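Local coordinates for protein inositol dehydrogenase (Lactobacillus casei, PDB 4MKX) that probably oxidises scyllo-inositol with NAD as cofactor, as a sugar-alcohol dehydrogenase of the Gfo/Idh/MocA family, at residues A33-T38 / A306-E311; N132-L137 / V315-N320. One frame throughout, in Å; residues are numbered along the deposited sequence.

Contact 1. Residues A33-T38 / A306-E311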
# COMPACT_ATOMS: atom_id res chain seq x y z
N ALA A 33 -31.38 -14.45 -7.66
CA ALA A 33 -32.79 -14.15 -7.91
C ALA A 33 -33.04 -12.65 -7.93
O ALA A 33 -33.71 -12.13 -8.83
CB ALA A 33 -33.67 -14.81 -6.87
N THR A 34 -32.49 -11.95 -6.94
CA THR A 34 -32.65 -10.50 -6.85
C THR A 34 -32.02 -9.82 -8.06
O THR A 34 -32.61 -8.91 -8.65
CB THR A 34 -32.02 -9.96 -5.57
OG1 THR A 34 -32.63 -10.61 -4.44
CG2 THR A 34 -32.22 -8.45 -5.44
N ASN A 35 -30.82 -10.26 -8.43
CA ASN A 35 -30.14 -9.67 -9.57
C ASN A 35 -30.92 -9.86 -10.86
O ASN A 35 -31.10 -8.92 -11.63
CB ASN A 35 -28.74 -10.25 -9.71
CG ASN A 35 -27.77 -9.73 -8.68
OD1 ASN A 35 -28.04 -8.74 -7.99
ND2 ASN A 35 -26.63 -10.38 -8.58
N ILE A 36 -31.39 -11.08 -11.10
CA ILE A 36 -32.12 -11.38 -12.31
C ILE A 36 -33.40 -10.55 -12.40
O ILE A 36 -33.75 -10.05 -13.46
CB ILE A 36 -32.47 -12.89 -12.39
CG1 ILE A 36 -31.21 -13.70 -12.66
CG2 ILE A 36 -33.51 -13.14 -13.48
CD1 ILE A 36 -31.35 -15.16 -12.26
N ALA A 37 -34.06 -10.37 -11.26
CA ALA A 37 -35.35 -9.68 -11.22
C ALA A 37 -35.23 -8.17 -11.40
O ALA A 37 -36.15 -7.53 -11.92
CB ALA A 37 -36.06 -9.98 -9.91
N THR A 38 -34.11 -7.59 -10.98
CA THR A 38 -34.00 -6.13 -10.89
C THR A 38 -32.90 -5.49 -11.75
O THR A 38 -33.02 -4.34 -12.18
CB THR A 38 -33.82 -5.68 -9.42
OG1 THR A 38 -32.64 -6.28 -8.87
CG2 THR A 38 -35.04 -6.08 -8.59
N ALA A 306 -18.90 -9.65 -10.10
CA ALA A 306 -18.71 -10.89 -10.85
C ALA A 306 -20.01 -11.67 -11.00
O ALA A 306 -20.25 -12.28 -12.04
CB ALA A 306 -17.66 -11.76 -10.17
N PHE A 307 -20.84 -11.67 -9.96
CA PHE A 307 -22.13 -12.35 -10.06
C PHE A 307 -23.01 -11.71 -11.13
O PHE A 307 -23.59 -12.41 -11.96
CB PHE A 307 -22.87 -12.34 -8.71
CG PHE A 307 -22.27 -13.25 -7.69
CD1 PHE A 307 -21.95 -14.58 -8.01
CD2 PHE A 307 -21.99 -12.80 -6.41
CE1 PHE A 307 -21.39 -15.43 -7.06
CE2 PHE A 307 -21.42 -13.64 -5.46
CZ PHE A 307 -21.11 -14.96 -5.79
N LEU A 308 -23.12 -10.38 -11.11
CA LEU A 308 -23.91 -9.67 -12.11
C LEU A 308 -23.38 -9.94 -13.52
O LEU A 308 -24.16 -10.19 -14.43
CB LEU A 308 -23.91 -8.16 -11.82
CG LEU A 308 -24.86 -7.73 -10.70
CD1 LEU A 308 -24.45 -6.36 -10.15
CD2 LEU A 308 -26.29 -7.69 -11.23
N SER A 309 -22.06 -9.89 -13.69
CA SER A 309 -21.48 -10.12 -15.00
C SER A 309 -21.73 -11.53 -15.52
O SER A 309 -22.04 -11.70 -16.70
CB SER A 309 -19.98 -9.80 -15.01
OG SER A 309 -19.79 -8.39 -14.87
N GLU A 310 -21.58 -12.56 -14.68
CA GLU A 310 -21.83 -13.92 -15.16
C GLU A 310 -23.30 -14.15 -15.48
O GLU A 310 -23.61 -14.91 -16.39
CB GLU A 310 -21.31 -15.00 -14.20
CG GLU A 310 -22.19 -15.26 -12.99
CD GLU A 310 -21.65 -16.33 -12.06
OE1 GLU A 310 -20.76 -17.12 -12.48
OE2 GLU A 310 -22.12 -16.39 -10.90
N GLU A 311 -24.20 -13.53 -14.72
CA GLU A 311 -25.63 -13.67 -14.99
C GLU A 311 -25.95 -13.02 -16.33
O GLU A 311 -26.67 -13.58 -17.15
CB GLU A 311 -26.45 -13.00 -13.88
CG GLU A 311 -26.36 -13.72 -12.53
CD GLU A 311 -26.59 -12.78 -11.37
OE1 GLU A 311 -26.79 -11.58 -11.63
OE2 GLU A 311 -26.54 -13.21 -10.20
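Asn-35 reaches from helix 27-38 to the carboxylate of Glu-311 on helix 304-319. The axes of the two segments pass 10.3 Å apart at a signed crossing angle of -58°, and a polar side-chain bridge links them. The better bond runs from Asn-35 ND2 to Glu-311 OE2: 3.3 Å long and nearly straight (N-H...O 165°), it lies in the plane of the amide and meets the syn lone pair of the oxygen. A weak, more bent bond of equal length goes from Asn-35 ND2 to OE1 of Glu-311. Amide and carboxylate are turned well out of each other's plane, and the two side chains cross at about a right angle. With Asn-35 CG beside the backbone N (chi1 -74°), the amide projects toward helix 304-319 while CB packs closely on the acid, 3.0 Å from Glu-311 OE1. Glu-311 OE2 has a second partner in His-32 ND1, three residues before Asn-35, so two side chains of one helix grip the same oxygen. Carbon also packs on the amide: Leu-308 CD2 lies 3.6 Å from Asn-35 CG, and Phe-307 CB comes within 4.2 Å of Asn-35 ND2. On helix 27-38 itself, the hydroxyls of Thr-38 and Thr-34 are satisfied by backbone carbonyls one turn earlier, Thr-34 O and Lys-30 O. With an alanine here instead of Glu-311, Asn-35 ND2 and His-32 ND1 would probably lose the carboxylate they share, and a gap would be likely to open between the helices. The buried acid of Glu-311 is thus held by an amide and an imidazole from helix 27-38; the two bonds at OE2 probably offset part of the cost of burying its charge, and they join helix 304-319 to a helix of the Rossmann domain.

Contact 2. Residues N132-L137 / V315-N320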
# COMPACT_ATOMS: atom_id res chain seq x y z
N ASN A 132 -27.62 -27.64 -28.72
CA ASN A 132 -28.30 -26.41 -29.07
C ASN A 132 -28.74 -25.60 -27.84
O ASN A 132 -29.28 -24.49 -27.98
CB ASN A 132 -29.51 -26.70 -29.97
CG ASN A 132 -30.60 -27.50 -29.28
OD1 ASN A 132 -30.33 -28.42 -28.50
ND2 ASN A 132 -31.85 -27.15 -29.56
N LEU A 133 -28.53 -26.15 -26.65
CA LEU A 133 -28.87 -25.44 -25.42
C LEU A 133 -27.60 -24.99 -24.73
O LEU A 133 -26.59 -25.69 -24.75
CB LEU A 133 -29.69 -26.33 -24.50
CG LEU A 133 -31.02 -26.81 -25.08
CD1 LEU A 133 -31.67 -27.86 -24.20
CD2 LEU A 133 -31.95 -25.62 -25.27
N LYS A 134 -27.65 -23.80 -24.13
CA LYS A 134 -26.52 -23.27 -23.40
C LYS A 134 -26.38 -23.97 -22.06
O LYS A 134 -27.38 -24.22 -21.37
CB LYS A 134 -26.73 -21.77 -23.17
CG LYS A 134 -26.83 -20.96 -24.45
CD LYS A 134 -25.63 -21.21 -25.34
CE LYS A 134 -25.82 -20.58 -26.71
NZ LYS A 134 -24.88 -21.15 -27.72
N PHE A 135 -25.14 -24.27 -21.66
CA PHE A 135 -24.89 -24.77 -20.32
C PHE A 135 -23.72 -23.99 -19.74
O PHE A 135 -22.68 -23.87 -20.38
CB PHE A 135 -24.55 -26.27 -20.33
CG PHE A 135 -24.07 -26.77 -19.00
CD1 PHE A 135 -24.96 -27.03 -17.98
CD2 PHE A 135 -22.71 -26.96 -18.78
CE1 PHE A 135 -24.51 -27.47 -16.73
CE2 PHE A 135 -22.25 -27.39 -17.55
CZ PHE A 135 -23.15 -27.66 -16.53
N GLN A 136 -23.91 -23.44 -18.54
CA GLN A 136 -22.89 -22.59 -17.93
C GLN A 136 -22.74 -22.91 -16.45
O GLN A 136 -23.74 -22.99 -15.72
CB GLN A 136 -23.26 -21.11 -18.13
CG GLN A 136 -22.18 -20.13 -17.68
CD GLN A 136 -22.51 -18.70 -18.07
OE1 GLN A 136 -23.14 -18.45 -19.10
NE2 GLN A 136 -22.10 -17.75 -17.24
N LEU A 137 -21.49 -23.08 -16.00
CA LEU A 137 -21.20 -23.30 -14.59
C LEU A 137 -20.78 -22.00 -13.91
O LEU A 137 -20.09 -21.19 -14.51
CB LEU A 137 -20.06 -24.32 -14.45
CG LEU A 137 -20.55 -25.74 -14.64
CD1 LEU A 137 -19.38 -26.66 -14.94
CD2 LEU A 137 -21.28 -26.17 -13.38
N VAL A 315 -27.45 -14.76 -19.98
CA VAL A 315 -28.60 -14.25 -20.72
C VAL A 315 -28.23 -13.85 -22.14
O VAL A 315 -28.93 -14.20 -23.10
CB VAL A 315 -29.28 -13.08 -19.97
CG1 VAL A 315 -30.32 -12.40 -20.85
CG2 VAL A 315 -29.93 -13.59 -18.69
N ASN A 316 -27.12 -13.12 -22.29
CA ASN A 316 -26.65 -12.72 -23.62
C ASN A 316 -26.23 -13.90 -24.49
O ASN A 316 -26.34 -13.84 -25.71
CB ASN A 316 -25.50 -11.71 -23.52
CG ASN A 316 -25.93 -10.41 -22.86
OD1 ASN A 316 -27.11 -10.17 -22.63
ND2 ASN A 316 -24.96 -9.57 -22.54
N SER A 317 -25.73 -14.97 -23.87
CA SER A 317 -25.29 -16.15 -24.62
C SER A 317 -26.46 -16.81 -25.35
O SER A 317 -26.30 -17.35 -26.44
CB SER A 317 -24.59 -17.18 -23.71
OG SER A 317 -25.52 -17.91 -22.92
N ILE A 318 -27.63 -16.76 -24.72
CA ILE A 318 -28.85 -17.32 -25.31
C ILE A 318 -29.38 -16.40 -26.40
O ILE A 318 -29.73 -16.86 -27.49
CB ILE A 318 -29.93 -17.48 -24.24
CG1 ILE A 318 -29.50 -18.51 -23.19
CG2 ILE A 318 -31.26 -17.90 -24.89
CD1 ILE A 318 -30.37 -18.51 -21.95
N LEU A 319 -29.43 -15.11 -26.11
CA LEU A 319 -29.91 -14.12 -27.08
C LEU A 319 -29.05 -14.08 -28.34
O LEU A 319 -29.58 -14.02 -29.45
CB LEU A 319 -29.96 -12.73 -26.46
CG LEU A 319 -31.06 -12.47 -25.43
CD1 LEU A 319 -30.88 -11.10 -24.79
CD2 LEU A 319 -32.43 -12.57 -26.10
N ASN A 320 -27.74 -14.12 -28.17
CA ASN A 320 -26.80 -14.03 -29.28
C ASN A 320 -26.28 -15.37 -29.79
O ASN A 320 -25.43 -15.41 -30.68
CB ASN A 320 -25.61 -13.14 -28.90
CG ASN A 320 -26.02 -11.73 -28.56
OD1 ASN A 320 -27.13 -11.30 -28.89
ND2 ASN A 320 -25.13 -11.00 -27.90
O HOH W 1 -24.00 -19.81 -21.44
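Lys-134 and Ile-318 mark the closest backbone approach, their CA atoms 6.7 Å apart, where the extended run leading into strand 135-137 passes the last turns of helix 304-319. The lysine makes this contact with its aliphatic part. A bend at chi2 (-54°) folds the chain along the helix, bringing Lys-134 CE to 3.3 Å from the carbonyl oxygen of Ser-317. Lys-134 CG packs 3.7 Å from Ser-317 OG and 3.8 Å from Ile-318 CG1, and the lysine and isoleucine side chains slide past each other in opposite directions. The ammonium group goes further, to a hydrogen bond with Asn-321 OD1 and a long, weak ion pair with Asp-323. Beside this packing a water spans the two segments, donating to Gln-136 OE1 and to Ser-317 OG, each over 2.8 Å; Ser-317 OG also bonds back to Phe-314 O in its own helix. Strand 135-137 is, within the chain, the outermost strand on this side of the parallel sheet and runs alongside strand 106-109. Ile-318 reaches that neighbour at His-106, as well as Ile-18 of strand 18-23, so the end of helix 304-319 lies across several strands of the Rossmann sheet.

Helix 304-319 serves both contacts: its first half meets helix 27-38 in contact 1, and its last turns meet the edge of the parallel sheet in contact 2, the two centres being 15 Å apart. Gln-136 NE2 of contact 2 joins them through a weak hydrogen bond to Glu-310 O of contact 1. Along the chain the segments alternate, 33-38, 132-137, 306-311, 315-320. Both earlier partners belong to the Rossmann domain, near its start and near its end, whereas helix 304-319 follows all but the last short strand of the mixed sheet. After most of that sheet the chain returns, so a helix far along the chain packs on the nucleotide-binding domain at two places.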